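Local coordinates for acyl carrier protein (Leishmania major, PDB 5ZWT) that probably carries growing acyl chains in fatty acid biosynthesis on a phosphopantetheine arm, captured here in an apo form that carries one engineered substitution, at residues 6-9 and 10-14; 44-47 and 48-52. The protein carries 1 engineered substitution. One frame throughout, in Å; residues are numbered along the deposited sequence.

In the fold
Both contacts are i to i+4 packing along single helices of the four-helix acyl carrier protein fold. Contact 1 lies on helix 3-16 and contact 2 on helix 40-53, the next helix along the chain, so they come in series, with their centres about 12 Å apart. They meet directly where V14 of contact 1 lies against A49 and I50 of contact 2, its CG1 standing 3.6 Å from A49 CB. Helix 69-78 touches both, through V7, L8 and L12 of contact 1 and I50 of contact 2. The three helices thus share an apolar interior, consistent with the region that accommodates acyl chains in this family.

Contact 1: 6-9 and 10-14; sequences DVLT and RVLEV
L8 and L12 meet one turn apart on helix 3-16, the first helix of the acyl carrier protein four-helix bundle. The CD1 branch of L8 lies across the fork of L12, 3.7 Å from its CG, and reaches both of its methyls slightly farther out. L12 CG also sits over the carbonyl oxygen of L8, because chi1 of -73° holds it beside its own backbone N. V7 and V11 run side by side one position back, pointing the same way, with V7 CG1 4.1 Å from V11 CG2. Under each apolar pair runs a backbone hydrogen bond of the alpha-helix: V11 N to V7 O at 2.8 Å and L12 N to L8 O at the same length. The flanking bonds, R10 N to D6 O and E13 N to T9 O, are weak.

Outward from this apolar strip, I76 of helix 69-78 covers V7, while I69 touches both leucines and V73 touches L8. The methylene CG of R10 packs 3.6 Å from D6 O, and the chain then bends at chi3 (55°), carrying the guanidinium away from this turn. There NE forms a salt bridge with E53, and NH1 bonds K83 O and makes a salt bridge to D6 of the second subunit; D6 OD2 in turn pairs with R10 of that subunit, so the exchange is reciprocal between the two chains of the assembly. T9 OG1 turns back to the backbone oxygen of N5. At the solvent side a water donates to T9 O at 2.8 Å and to E13 OE1 at 2.9 Å, bridging the carbonyl to the carboxylate.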
ATOM      1  N   ASP A   6      -4.240  -0.324  -1.179  1.00 35.93           N
ATOM      2  CA  ASP A   6      -3.223  -0.789  -0.237  1.00 32.40           C
ATOM      3  C   ASP A   6      -3.723  -0.732   1.197  1.00 32.89           C
ATOM      4  O   ASP A   6      -3.518  -1.671   1.976  1.00 31.19           O
ATOM      5  CB  ASP A   6      -1.954   0.053  -0.355  1.00 33.93           C
ATOM      6  CG  ASP A   6      -1.211  -0.186  -1.635  1.00 34.10           C
ATOM      7  OD1 ASP A   6      -1.368  -1.289  -2.233  1.00 32.15           O
ATOM      8  OD2 ASP A   6      -0.471   0.737  -2.033  1.00 34.67           O
ATOM      9  N   VAL A   7      -4.341   0.390   1.577  1.00 32.88           N
ATOM     10  CA  VAL A   7      -4.885   0.521   2.925  1.00 34.27           C
ATOM     11  C   VAL A   7      -6.012  -0.474   3.127  1.00 32.08           C
ATOM     12  O   VAL A   7      -6.086  -1.164   4.153  1.00 31.57           O
ATOM     13  CB  VAL A   7      -5.370   1.959   3.168  1.00 35.63           C
ATOM     14  CG1 VAL A   7      -6.112   2.055   4.509  1.00 36.86           C
ATOM     15  CG2 VAL A   7      -4.198   2.923   3.125  1.00 37.29           C
ATOM     16  N   LEU A   8      -6.906  -0.560   2.139  1.00 29.83           N
ATOM     17  CA  LEU A   8      -8.058  -1.450   2.252  1.00 30.65           C
ATOM     18  C   LEU A   8      -7.613  -2.889   2.450  1.00 28.70           C
ATOM     19  O   LEU A   8      -8.151  -3.595   3.302  1.00 27.75           O
ATOM     20  CB  LEU A   8      -8.915  -1.332   0.987  1.00 30.02           C
ATOM     21  CG  LEU A   8     -10.054  -2.340   0.818  1.00 29.98           C
ATOM     22  CD1 LEU A   8     -11.020  -2.342   2.009  1.00 29.86           C
ATOM     23  CD2 LEU A   8     -10.798  -2.104  -0.506  1.00 30.18           C
ATOM     24  N   THR A   9      -6.609  -3.322   1.684  1.00 29.21           N
ATOM     25  CA  THR A   9      -6.097  -4.688   1.788  1.00 28.10           C
ATOM     26  C   THR A   9      -5.616  -4.984   3.198  1.00 29.79           C
ATOM     27  O   THR A   9      -5.847  -6.081   3.746  1.00 27.95           O
ATOM     28  CB  THR A   9      -4.951  -4.883   0.789  1.00 30.84           C
ATOM     29  OG1 THR A   9      -5.417  -4.672  -0.556  1.00 29.83           O
ATOM     30  CG2 THR A   9      -4.352  -6.273   0.913  1.00 29.95           C
ATOM     31  N   ARG A  10      -4.940  -4.021   3.812  1.00 26.65           N
ATOM     32  CA  ARG A  10      -4.450  -4.305   5.148  1.00 27.91           C
ATOM     33  C   ARG A  10      -5.562  -4.174   6.184  1.00 27.28           C
ATOM     34  O   ARG A  10      -5.575  -4.934   7.151  1.00 28.24           O
ATOM     35  CB  ARG A  10      -3.256  -3.405   5.459  1.00 27.88           C
ATOM     36  CG  ARG A  10      -2.039  -3.718   4.562  1.00 28.54           C
ATOM     37  CD  ARG A  10      -1.015  -2.604   4.609  1.00 30.59           C
ATOM     38  NE  ARG A  10      -0.595  -2.292   5.968  1.00 32.92           N
ATOM     39  CZ  ARG A  10       0.165  -1.243   6.279  1.00 35.96           C
ATOM     40  NH1 ARG A  10       0.582  -0.426   5.320  1.00 36.35           N
ATOM     41  NH2 ARG A  10       0.510  -1.007   7.541  1.00 36.44           N
ATOM     42  N   VAL A  11      -6.532  -3.277   5.979  1.00 26.09           N
ATOM     43  CA  VAL A  11      -7.645  -3.236   6.932  1.00 28.41           C
ATOM     44  C   VAL A  11      -8.450  -4.524   6.868  1.00 28.39           C
ATOM     45  O   VAL A  11      -8.866  -5.063   7.907  1.00 28.13           O
ATOM     46  CB  VAL A  11      -8.541  -2.005   6.699  1.00 27.28           C
ATOM     47  CG1 VAL A  11      -9.803  -2.100   7.587  1.00 27.46           C
ATOM     48  CG2 VAL A  11      -7.773  -0.746   7.032  1.00 27.08           C
ATOM     49  N   LEU A  12      -8.647  -5.067   5.660  1.00 27.50           N
ATOM     50  CA  LEU A  12      -9.453  -6.281   5.524  1.00 29.19           C
ATOM     51  C   LEU A  12      -8.826  -7.418   6.301  1.00 30.72           C
ATOM     52  O   LEU A  12      -9.537  -8.192   6.949  1.00 31.88           O
ATOM     53  CB  LEU A  12      -9.619  -6.680   4.050  1.00 26.32           C
ATOM     54  CG  LEU A  12     -10.553  -5.840   3.165  1.00 27.62           C
ATOM     55  CD1 LEU A  12     -10.390  -6.238   1.716  1.00 26.00           C
ATOM     56  CD2 LEU A  12     -12.001  -5.996   3.598  1.00 26.17           C
ATOM     57  N   GLU A  13      -7.493  -7.505   6.296  1.00 33.82           N
ATOM     58  CA  GLU A  13      -6.855  -8.630   6.972  1.00 36.31           C
ATOM     59  C   GLU A  13      -6.851  -8.438   8.477  1.00 32.70           C
ATOM     60  O   GLU A  13      -7.016  -9.416   9.230  1.00 32.07           O
ATOM     61  CB  GLU A  13      -5.425  -8.816   6.455  1.00 43.07           C
ATOM     62  CG  GLU A  13      -5.017 -10.278   6.239  1.00 49.40           C
ATOM     63  CD  GLU A  13      -5.868 -10.963   5.179  1.00 55.11           C
ATOM     64  OE1 GLU A  13      -6.102 -10.355   4.114  1.00 60.63           O
ATOM     65  OE2 GLU A  13      -6.324 -12.101   5.421  1.00 56.98           O
ATOM     66  N   VAL A  14      -6.751  -7.190   8.940  1.00 30.83           N
ATOM     67  CA  VAL A  14      -6.904  -6.934  10.369  1.00 30.52           C
ATOM     68  C   VAL A  14      -8.283  -7.383  10.835  1.00 28.07           C
ATOM     69  O   VAL A  14      -8.418  -8.068  11.857  1.00 28.84           O
ATOM     70  CB  VAL A  14      -6.666  -5.445  10.690  1.00 28.82           C
ATOM     71  CG1 VAL A  14      -7.047  -5.153  12.144  1.00 28.77           C
ATOM     72  CG2 VAL A  14      -5.199  -5.104  10.443  1.00 27.79           C
TER
HETATM   73  O   HOH W   1      -6.626  -8.287   2.186  1.00 35.92           O

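Contact 2: 44-47 and 48-52; sequences VEVV and FAIEQ
With chi1 of -68°, I50 places CG1 beside its own backbone N, where it rests 3.3 Å from V46 O, and the extended chi2 carries CD1 onward to 4.3 Å from V46 CG1. E51 takes the same first torsion, which sets its CG 3.4 Å from V47 O. Beneath these side chains four successive i to i+4 hydrogen bonds run from the carbonyls of V44-V47 to the amides of F48-E51. The shortest joins F48 N to V44 O at 2.8 Å. The longest, A49 N to E45 O, measures 3.0 Å, and A49 N lies 31° off the plane of the E45 carbonyl. They belong to helix 40-53 of the acyl carrier protein bundle, whose apolar side faces the interior: A72 and I76 of helix 69-78 cover I50, and V46 meets F18 and F32. On the exposed side, F48 keeps its CB 3.5 Å from V44 O, while its ring leads away from the preceding turn. Q52 CG sits over one face of the F48 ring, nearer its rim than its centre, 3.8 Å above the plane. E51 OE1 accepts a hydrogen bond from I58 N, in the segment after this helix.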
ATOM      1  N   VAL A  44     -13.702  -1.294  19.613  1.00 31.23           N
ATOM      2  CA  VAL A  44     -12.524  -0.662  20.188  1.00 33.72           C
ATOM      3  C   VAL A  44     -11.290  -1.533  19.977  1.00 32.31           C
ATOM      4  O   VAL A  44     -10.206  -1.033  19.641  1.00 32.93           O
ATOM      5  CB  VAL A  44     -12.770  -0.381  21.685  1.00 34.16           C
ATOM      6  CG1 VAL A  44     -11.490  -0.288  22.395  1.00 35.56           C
ATOM      7  CG2 VAL A  44     -13.610   0.904  21.867  1.00 36.06           C
ATOM      8  N   GLU A  45     -11.418  -2.847  20.184  1.00 31.97           N
ATOM      9  CA  GLU A  45     -10.248  -3.690  19.987  1.00 32.28           C
ATOM     10  C   GLU A  45      -9.905  -3.801  18.514  1.00 30.48           C
ATOM     11  O   GLU A  45      -8.729  -3.922  18.161  1.00 29.65           O
ATOM     12  CB  GLU A  45     -10.462  -5.074  20.590  1.00 34.29           C
ATOM     13  CG  GLU A  45     -11.154  -5.070  21.930  1.00 37.99           C
ATOM     14  CD  GLU A  45     -11.188  -6.441  22.563  1.00 40.99           C
ATOM     15  OE1 GLU A  45     -10.661  -6.605  23.689  1.00 42.09           O
ATOM     16  OE2 GLU A  45     -11.746  -7.361  21.923  1.00 41.89           O
ATOM     17  N   VAL A  46     -10.902  -3.732  17.637  1.00 30.04           N
ATOM     18  CA  VAL A  46     -10.620  -3.719  16.203  1.00 29.34           C
ATOM     19  C   VAL A  46      -9.921  -2.418  15.815  1.00 30.58           C
ATOM     20  O   VAL A  46      -8.943  -2.419  15.055  1.00 29.39           O
ATOM     21  CB  VAL A  46     -11.928  -3.938  15.417  1.00 29.65           C
ATOM     22  CG1 VAL A  46     -11.765  -3.597  13.983  1.00 29.56           C
ATOM     23  CG2 VAL A  46     -12.371  -5.401  15.576  1.00 28.62           C
ATOM     24  N   VAL A  47     -10.424  -1.285  16.323  1.00 30.65           N
ATOM     25  CA  VAL A  47      -9.770   0.007  16.102  1.00 32.92           C
ATOM     26  C   VAL A  47      -8.327  -0.025  16.615  1.00 34.64           C
ATOM     27  O   VAL A  47      -7.403   0.481  15.961  1.00 34.07           O
ATOM     28  CB  VAL A  47     -10.596   1.124  16.772  1.00 34.04           C
ATOM     29  CG1 VAL A  47      -9.802   2.417  16.853  1.00 34.82           C
ATOM     30  CG2 VAL A  47     -11.899   1.349  16.019  1.00 33.53           C
ATOM     31  N   PHE A  48      -8.100  -0.638  17.782  1.00 34.97           N
ATOM     32  CA  PHE A  48      -6.734  -0.710  18.302  1.00 36.48           C
ATOM     33  C   PHE A  48      -5.841  -1.543  17.383  1.00 35.96           C
ATOM     34  O   PHE A  48      -4.694  -1.163  17.113  1.00 36.19           O
ATOM     35  CB  PHE A  48      -6.736  -1.271  19.727  1.00 37.02           C
ATOM     36  CG  PHE A  48      -5.342  -1.525  20.307  1.00 35.34           C
ATOM     37  CD1 PHE A  48      -4.568  -0.478  20.784  1.00 35.29           C
ATOM     38  CD2 PHE A  48      -4.839  -2.806  20.396  1.00 35.87           C
ATOM     39  CE1 PHE A  48      -3.292  -0.712  21.335  1.00 36.06           C
ATOM     40  CE2 PHE A  48      -3.557  -3.052  20.926  1.00 36.49           C
ATOM     41  CZ  PHE A  48      -2.794  -2.008  21.398  1.00 36.18           C
ATOM     42  N   ALA A  49      -6.356  -2.665  16.861  1.00 35.16           N
ATOM     43  CA  ALA A  49      -5.563  -3.468  15.933  1.00 34.16           C
ATOM     44  C   ALA A  49      -5.262  -2.710  14.646  1.00 34.82           C
ATOM     45  O   ALA A  49      -4.201  -2.917  14.025  1.00 32.72           O
ATOM     46  CB  ALA A  49      -6.274  -4.783  15.629  1.00 33.81           C
ATOM     47  N   ILE A  50      -6.189  -1.854  14.210  1.00 33.20           N
ATOM     48  CA  ILE A  50      -5.921  -0.971  13.073  1.00 33.85           C
ATOM     49  C   ILE A  50      -4.841   0.047  13.432  1.00 36.96           C
ATOM     50  O   ILE A  50      -3.970   0.364  12.610  1.00 36.25           O
ATOM     51  CB  ILE A  50      -7.229  -0.290  12.615  1.00 32.89           C
ATOM     52  CG1 ILE A  50      -8.172  -1.322  11.997  1.00 31.48           C
ATOM     53  CG2 ILE A  50      -6.963   0.852  11.632  1.00 32.88           C
ATOM     54  CD1 ILE A  50      -9.575  -0.771  11.682  1.00 30.83           C
ATOM     55  N   GLU A  51      -4.851   0.546  14.676  1.00 38.31           N
ATOM     56  CA  GLU A  51      -3.808   1.482  15.090  1.00 41.68           C
ATOM     57  C   GLU A  51      -2.442   0.823  15.043  1.00 42.42           C
ATOM     58  O   GLU A  51      -1.452   1.460  14.667  1.00 43.80           O
ATOM     59  CB  GLU A  51      -4.056   2.027  16.500  1.00 41.44           C
ATOM     60  CG  GLU A  51      -5.247   2.979  16.674  1.00 42.25           C
ATOM     61  CD  GLU A  51      -5.294   3.545  18.085  1.00 43.62           C
ATOM     62  OE1 GLU A  51      -5.326   4.790  18.238  1.00 44.54           O
ATOM     63  OE2 GLU A  51      -5.223   2.740  19.041  1.00 43.75           O
ATOM     64  N   GLN A  52      -2.372  -0.456  15.428  1.00 44.19           N
ATOM     65  CA  GLN A  52      -1.100  -1.165  15.450  1.00 45.20           C
ATOM     66  C   GLN A  52      -0.680  -1.608  14.059  1.00 42.23           C
ATOM     67  O   GLN A  52       0.521  -1.708  13.779  1.00 40.54           O
ATOM     68  CB  GLN A  52      -1.181  -2.376  16.384  1.00 50.07           C
ATOM     69  CG  GLN A  52      -1.257  -2.031  17.865  1.00 54.60           C
ATOM     70  CD  GLN A  52      -0.053  -1.213  18.343  1.00 59.60           C
ATOM     71  OE1 GLN A  52      -0.188  -0.044  18.732  1.00 60.42           O
ATOM     72  NE2 GLN A  52       1.133  -1.824  18.307  1.00 63.99           N
TER